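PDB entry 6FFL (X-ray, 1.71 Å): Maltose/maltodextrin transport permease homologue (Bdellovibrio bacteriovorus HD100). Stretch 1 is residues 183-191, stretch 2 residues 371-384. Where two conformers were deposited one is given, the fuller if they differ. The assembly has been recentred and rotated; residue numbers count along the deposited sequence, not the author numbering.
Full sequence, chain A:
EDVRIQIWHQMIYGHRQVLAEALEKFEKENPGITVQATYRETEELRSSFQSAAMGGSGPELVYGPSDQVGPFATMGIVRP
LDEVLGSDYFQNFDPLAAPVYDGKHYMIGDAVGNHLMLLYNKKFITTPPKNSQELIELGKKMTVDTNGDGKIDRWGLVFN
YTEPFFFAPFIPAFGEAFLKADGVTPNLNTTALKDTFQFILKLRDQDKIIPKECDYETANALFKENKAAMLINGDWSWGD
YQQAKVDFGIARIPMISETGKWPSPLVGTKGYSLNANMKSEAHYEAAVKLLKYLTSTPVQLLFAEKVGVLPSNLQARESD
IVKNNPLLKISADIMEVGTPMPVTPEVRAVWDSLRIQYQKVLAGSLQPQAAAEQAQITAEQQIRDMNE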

# COMPACT_ATOMS: atom_id res chain seq x y z
N GLY A 183 4.57 19.33 3.81
CA GLY A 183 3.99 18.32 2.95
C GLY A 183 4.45 18.36 1.51
O GLY A 183 3.91 17.61 0.69
N VAL A 184 5.41 19.22 1.16
CA VAL A 184 5.86 19.33 -0.22
C VAL A 184 7.37 19.34 -0.37
O VAL A 184 7.88 19.10 -1.48
N THR A 185 8.15 19.60 0.68
CA THR A 185 9.60 19.65 0.54
C THR A 185 10.21 18.30 0.90
O THR A 185 10.03 17.84 2.04
N PRO A 186 10.91 17.64 -0.01
CA PRO A 186 11.59 16.39 0.33
C PRO A 186 12.60 16.61 1.45
O PRO A 186 13.24 17.67 1.53
N ASN A 187 12.73 15.61 2.31
CA ASN A 187 13.69 15.62 3.41
C ASN A 187 14.43 14.29 3.37
O ASN A 187 14.26 13.45 4.26
N LEU A 188 15.25 14.10 2.34
CA LEU A 188 15.91 12.82 2.11
C LEU A 188 17.40 12.83 2.42
O LEU A 188 17.96 11.75 2.66
N ASN A 189 18.06 13.99 2.41
CA ASN A 189 19.50 14.04 2.70
C ASN A 189 19.70 14.08 4.21
O ASN A 189 20.14 15.08 4.80
N THR A 190 19.36 12.97 4.85
CA THR A 190 19.27 12.89 6.30
C THR A 190 20.03 11.68 6.81
O THR A 190 20.22 10.70 6.10
N THR A 191 20.45 11.77 8.08
CA THR A 191 20.99 10.58 8.73
C THR A 191 19.96 9.47 8.75
O THR A 191 20.29 8.29 8.57
N ALA A 371 23.89 8.07 -1.58
CA ALA A 371 22.56 7.82 -2.13
C ALA A 371 21.50 8.72 -1.51
O ALA A 371 20.59 9.19 -2.21
N ALA A 372 21.58 8.97 -0.20
CA ALA A 372 20.64 9.90 0.42
C ALA A 372 20.82 11.31 -0.13
O ALA A 372 19.84 12.01 -0.39
N GLU A 373 22.07 11.73 -0.31
CA GLU A 373 22.33 13.05 -0.89
C GLU A 373 21.73 13.15 -2.28
O GLU A 373 21.07 14.14 -2.62
N GLN A 374 21.95 12.14 -3.12
CA GLN A 374 21.45 12.19 -4.49
C GLN A 374 19.95 11.93 -4.58
O GLN A 374 19.32 12.36 -5.55
N ALA A 375 19.37 11.24 -3.59
CA ALA A 375 17.91 11.15 -3.53
C ALA A 375 17.29 12.54 -3.37
O ALA A 375 16.32 12.88 -4.06
N GLN A 376 17.86 13.36 -2.49
CA GLN A 376 17.35 14.71 -2.31
C GLN A 376 17.52 15.54 -3.58
O GLN A 376 16.58 16.22 -4.02
N ILE A 377 18.71 15.49 -4.19
CA ILE A 377 18.96 16.32 -5.37
C ILE A 377 18.03 15.93 -6.50
O ILE A 377 17.42 16.79 -7.16
N THR A 378 17.88 14.62 -6.74
CA THR A 378 17.05 14.14 -7.83
C THR A 378 15.58 14.46 -7.60
O THR A 378 14.86 14.84 -8.53
N ALA A 379 15.11 14.33 -6.35
CA ALA A 379 13.72 14.64 -6.04
C ALA A 379 13.43 16.12 -6.29
O ALA A 379 12.40 16.46 -6.89
N GLU A 380 14.34 16.99 -5.85
CA GLU A 380 14.15 18.42 -6.07
C GLU A 380 14.15 18.74 -7.56
O GLU A 380 13.36 19.57 -8.02
N GLN A 381 15.03 18.09 -8.33
CA GLN A 381 15.03 18.31 -9.77
C GLN A 381 13.73 17.85 -10.41
O GLN A 381 13.16 18.56 -11.26
N GLN A 382 13.22 16.68 -10.02
CA GLN A 382 11.97 16.19 -10.60
C GLN A 382 10.81 17.13 -10.25
O GLN A 382 9.93 17.36 -11.08
N ILE A 383 10.82 17.70 -9.04
CA ILE A 383 9.77 18.65 -8.67
C ILE A 383 9.91 19.94 -9.47
O ILE A 383 8.90 20.53 -9.89
N ARG A 384 11.14 20.41 -9.67
CA ARG A 384 11.36 21.57 -10.53
C ARG A 384 10.83 21.32 -11.93
O ARG A 384 10.16 22.17 -12.52

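Stretch 1 is an irregular segment laid along one face of the stretch 2 helix, and the two together bury 482 Å². The closest pair of CA atoms is that of Asn189 and Glu373, 4.7 Å apart.

The polar contact rests on the amide of Gln376, a residue whose CA-to-CB bond points toward the loop, with chi1 t and chi2 p. Gln376 NE2 donates to Pro186 O (2.9 Å, N-H...acceptor angle 147°), while Gln376 OE1 accepts from Leu188 N (2.7 Å, 162°). One side-chain amide thus serves a backbone acceptor and a backbone donor two residues apart. Gln376 NE2 also donates to Glu380 OE2 at 2.8 Å (160°), one helical turn on, so both of its hydrogens can be used.

Apolar packing adjoins this amide. Pro186, its ring C-gamma exo, places CG 3.6 Å from Ile383 CD1 and 4.0 Å from Ala379 CB; Ile383 is m at chi1 and t at chi2. Leu188, also m,t, sets CD1 3.9 Å from Ala375 CB and 4.1 Å from Ala379 CB. Ala372 CB also lies 3.5 Å from Leu188 O.

At the exposed edge, Asn189 (chi1 t) points sideways, and its OD1 approaches Glu373 CG at 3.1 Å, a contact without a hydrogen bond. Asn187 and Thr190 point away.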

# COMPACT_ATOMS: atom_id res chain seq x y z
CB VAL A 184 5.27 20.58 -0.90
CG1 VAL A 184 3.75 20.50 -0.96
CG2 VAL A 184 5.73 21.84 -0.18
CB THR A 185 10.19 20.74 1.43
OG1 THR A 185 9.59 22.00 1.09
CG2 THR A 185 11.69 20.84 1.21
CB PRO A 186 12.29 15.99 -0.97
CG PRO A 186 11.52 16.69 -2.05
CD PRO A 186 11.09 17.99 -1.43
CB ASN A 187 12.99 15.84 4.75
CG ASN A 187 13.96 16.19 5.87
OD1 ASN A 187 14.93 16.90 5.66
ND2 ASN A 187 13.69 15.68 7.06
CB LEU A 188 15.71 12.38 0.65
CG LEU A 188 14.27 12.43 0.13
CD1 LEU A 188 14.21 12.00 -1.33
CD2 LEU A 188 13.38 11.55 1.02
CB ASN A 189 20.15 15.24 2.02
CG ASN A 189 21.67 15.23 2.19
OD1 ASN A 189 22.26 14.20 2.51
ND2 ASN A 189 22.30 16.39 2.00
CB THR A 190 17.81 12.79 6.77
OG1 THR A 190 17.25 11.56 6.29
CG2 THR A 190 17.01 13.97 6.24
CB THR A 191 21.44 10.93 10.15
OG1 THR A 191 22.49 11.90 10.09
CG2 THR A 191 21.96 9.70 10.86
CB ALA A 371 22.19 6.36 -1.93
CB ALA A 372 20.82 9.89 1.94
CB GLU A 373 23.83 13.33 -0.93
CG GLU A 373 24.51 13.46 0.44
CD GLU A 373 26.02 13.25 0.41
OE1 GLU A 373 26.65 13.36 1.49
OE2 GLU A 373 26.59 12.97 -0.67
CB GLN A 374 22.22 11.20 -5.36
CG GLN A 374 23.60 11.73 -5.76
CD GLN A 374 24.60 10.64 -6.12
OE1 GLN A 374 24.33 9.79 -6.97
NE2 GLN A 374 25.76 10.69 -5.49
CB ALA A 375 17.48 10.23 -2.39
CB GLN A 376 18.06 15.39 -1.14
CG GLN A 376 17.56 16.80 -0.81
CD GLN A 376 16.14 16.81 -0.27
OE1 GLN A 376 15.65 15.80 0.22
NE2 GLN A 376 15.47 17.96 -0.36
CB ILE A 377 20.44 16.23 -5.80
CG1 ILE A 377 21.35 16.88 -4.75
CG2 ILE A 377 20.64 16.91 -7.18
CD1 ILE A 377 22.80 16.41 -4.82
CB THR A 378 17.27 12.63 -8.02
OG1 THR A 378 18.61 12.41 -8.47
CG2 THR A 378 16.29 12.05 -9.02
CB ALA A 379 13.40 14.29 -4.59
CB GLU A 380 15.23 19.22 -5.35
CG GLU A 380 15.07 19.28 -3.83
CD GLU A 380 16.29 19.89 -3.14
OE1 GLU A 380 17.34 20.03 -3.80
OE2 GLU A 380 16.20 20.21 -1.94
CB GLN A 381 16.23 17.61 -10.42
CG GLN A 381 16.32 17.84 -11.94
CD GLN A 381 16.51 19.31 -12.32
OE1 GLN A 381 17.31 20.02 -11.71
NE2 GLN A 381 15.79 19.76 -13.34
CB GLN A 382 11.66 14.77 -10.11
CG GLN A 382 10.45 14.08 -10.79
CD GLN A 382 10.31 12.60 -10.41
OE1 GLN A 382 11.28 11.97 -9.97
NE2 GLN A 382 9.10 12.04 -10.56
CB ILE A 383 9.81 18.91 -7.15
CG1 ILE A 383 9.41 17.65 -6.39
CG2 ILE A 383 8.92 20.10 -6.78
CD1 ILE A 383 9.58 17.75 -4.90
CB ARG A 384 12.86 21.90 -10.57
CG ARG A 384 13.20 23.35 -10.35
CD ARG A 384 14.44 23.46 -9.49
NE ARG A 384 15.47 22.51 -9.92
CZ ARG A 384 16.28 21.85 -9.09
NH1 ARG A 384 16.18 22.04 -7.78
NH2 ARG A 384 17.18 21.01 -9.57